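Ribosomal-protein-alanine acetyltransferase (Escherichia coli O157:H7, PDB 5ISV) probably catalyses transfer of the acetyl group of acetyl-CoA to the N-terminal alanine of ribosomal protein bS18. Local coordinates at residues V104-A109 with D138-A143. Residues are numbered along the deposited sequence; the frame is centred on the assembly and turned at random.
Sequences VRASNA and DAIIMA
The flat groups that join 104-109 to 138-143 are peptide units of antiparallel strands; those of Val104 and Ile140 meet in plane, with the side chains of these two residues on one face of the ladder and those of Arg105 and Ala139 on the other. Val104 and Ile140 form a hydrogen-bonded pair: Val104 N reaches Ile140 O at 2.9 Å, and Ile140 N returns to Val104 O at 2.8 Å, nearly straight (171° at the hydrogen). Both donors lie in the plane of the carbonyl they meet. Ala139 CA adds a CH···O contact to Val104 O at 3.5 Å. The third bond, Ala106 N to Asp138 O (2.9 Å), comes in 31° above the carbonyl plane, where the strand has given way to a type I turn from Arg105 to Asn108. On their face the side chains of Val104 and Ile140 lie side by side. Val104 CG1, in the crowded position between backbone N and carbonyl carbon (chi1 55°), rests 3.9 Å from Ile140 CB and 4.0 Å from Met142 SD. Ile140 CG1, beside its own backbone N, runs under the start of the turn, 4.0 Å from Ala106 CA, and its CD1 meets Ala106 CB. Arg105 and Ala139 are a non-hydrogen-bonded pair with little mutual contact; Arg105 NH1 instead hydrogen-bonds Pro131 O and forms a salt bridge with Glu137, and Arg105 makes a cation-pi contact with Phe25. The turn leads to Asn108, predicted to bind acetyl-CoA, whose OD1 caps Ala111 N at the start of helix 109-117. That helix lies over the Val104 face, with Ile112 on Val104 and Tyr115, the predicted proton donor, on Met142, while strand 121-129 pairs with the far edge of 136-145, completing this end of the GNAT sheet.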
loop_
_atom_site.group_PDB
_atom_site.type_symbol
_atom_site.label_atom_id
_atom_site.label_comp_id
_atom_site.label_asym_id
_atom_site.label_seq_id
_atom_site.Cartn_x
_atom_site.Cartn_y
_atom_site.Cartn_z
ATOM N N VAL A 104 -2.630 -7.663 -5.620
ATOM C CA VAL A 104 -3.468 -6.872 -6.507
ATOM C C VAL A 104 -4.339 -7.783 -7.351
ATOM O O VAL A 104 -3.895 -8.820 -7.840
ATOM C CB VAL A 104 -2.591 -5.898 -7.369
ATOM C CG1 VAL A 104 -1.518 -6.620 -8.138
ATOM C CG2 VAL A 104 -3.424 -5.057 -8.330
ATOM N N ARG A 105 -5.605 -7.438 -7.509
ATOM C CA ARG A 105 -6.503 -8.103 -8.442
ATOM C C ARG A 105 -5.927 -8.127 -9.841
ATOM O O ARG A 105 -5.492 -7.088 -10.351
ATOM C CB ARG A 105 -7.865 -7.401 -8.426
ATOM C CG ARG A 105 -8.647 -7.738 -7.196
ATOM C CD ARG A 105 -9.766 -6.766 -6.901
ATOM N NE ARG A 105 -10.595 -7.194 -5.797
ATOM C CZ ARG A 105 -11.633 -8.027 -5.891
ATOM N NH1 ARG A 105 -11.995 -8.538 -7.063
ATOM N NH2 ARG A 105 -12.309 -8.360 -4.796
ATOM N N ALA A 106 -5.934 -9.286 -10.492
ATOM C CA ALA A 106 -5.309 -9.433 -11.813
ATOM C C ALA A 106 -5.895 -8.505 -12.895
ATOM O O ALA A 106 -5.222 -8.184 -13.867
ATOM C CB ALA A 106 -5.420 -10.870 -12.259
ATOM N N SER A 107 -7.161 -8.111 -12.732
ATOM C CA SER A 107 -7.812 -7.262 -13.736
ATOM C C SER A 107 -7.361 -5.808 -13.656
ATOM O O SER A 107 -7.674 -5.040 -14.570
ATOM C CB SER A 107 -9.320 -7.298 -13.582
ATOM O OG SER A 107 -9.709 -6.881 -12.288
ATOM N N ASN A 108 -6.645 -5.421 -12.603
ATOM C CA ASN A 108 -6.189 -4.039 -12.473
ATOM C C ASN A 108 -4.857 -3.868 -13.197
ATOM O O ASN A 108 -3.798 -3.664 -12.585
ATOM C CB ASN A 108 -6.112 -3.599 -11.011
ATOM C CG ASN A 108 -6.059 -2.096 -10.855
ATOM O OD1 ASN A 108 -5.656 -1.347 -11.776
ATOM N ND2 ASN A 108 -6.487 -1.636 -9.700
ATOM N N ALA A 109 -4.944 -3.888 -14.526
ATOM C CA ALA A 109 -3.760 -3.785 -15.377
ATOM C C ALA A 109 -2.997 -2.465 -15.180
ATOM O O ALA A 109 -1.766 -2.450 -15.185
ATOM C CB ALA A 109 -4.157 -3.957 -16.824
ATOM N N ASP A 138 -7.968 -13.874 -10.121
ATOM C CA ASP A 138 -6.688 -14.134 -9.514
ATOM C C ASP A 138 -6.184 -12.916 -8.747
ATOM O O ASP A 138 -6.515 -11.741 -9.061
ATOM C CB ASP A 138 -5.654 -14.517 -10.565
ATOM C CG ASP A 138 -5.973 -15.830 -11.317
ATOM O OD1 ASP A 138 -6.925 -16.580 -10.984
ATOM O OD2 ASP A 138 -5.256 -16.074 -12.304
ATOM N N ALA A 139 -5.378 -13.193 -7.745
ATOM C CA ALA A 139 -4.530 -12.223 -7.066
ATOM C C ALA A 139 -3.119 -12.360 -7.592
ATOM O O ALA A 139 -2.652 -13.464 -7.871
ATOM C CB ALA A 139 -4.538 -12.482 -5.578
ATOM N N ILE A 140 -2.451 -11.230 -7.809
ATOM C CA ILE A 140 -1.041 -11.225 -8.163
ATOM C C ILE A 140 -0.335 -10.745 -6.933
ATOM O O ILE A 140 -0.657 -9.645 -6.431
ATOM C CB ILE A 140 -0.704 -10.262 -9.339
ATOM C CG1 ILE A 140 -1.627 -10.487 -10.539
ATOM C CG2 ILE A 140 0.758 -10.395 -9.725
ATOM C CD1 ILE A 140 -1.594 -11.871 -11.120
ATOM N N ILE A 141 0.622 -11.486 -6.435
ATOM C CA ILE A 141 1.463 -11.094 -5.320
ATOM C C ILE A 141 2.700 -10.486 -5.952
ATOM O O ILE A 141 3.356 -11.100 -6.788
ATOM C CB ILE A 141 1.853 -12.290 -4.417
ATOM C CG1 ILE A 141 0.623 -12.804 -3.689
ATOM C CG2 ILE A 141 2.833 -11.851 -3.344
ATOM C CD1 ILE A 141 -0.638 -12.951 -4.485
ATOM N N MET A 142 2.995 -9.249 -5.571
ATOM C CA MET A 142 4.184 -8.553 -6.052
ATOM C C MET A 142 5.139 -8.216 -4.914
ATOM O O MET A 142 4.706 -7.922 -3.777
ATOM C CB MET A 142 3.778 -7.294 -6.843
ATOM C CG MET A 142 2.680 -7.537 -7.870
ATOM S SD MET A 142 2.376 -6.124 -8.941
ATOM C CE MET A 142 3.771 -6.258 -10.026
ATOM N N ALA A 143 6.428 -8.205 -5.244
ATOM C CA ALA A 143 7.493 -7.894 -4.275
ATOM C C ALA A 143 8.461 -6.826 -4.820
ATOM O O ALA A 143 8.855 -6.865 -5.973
ATOM C CB ALA A 143 8.267 -9.178 -3.923
#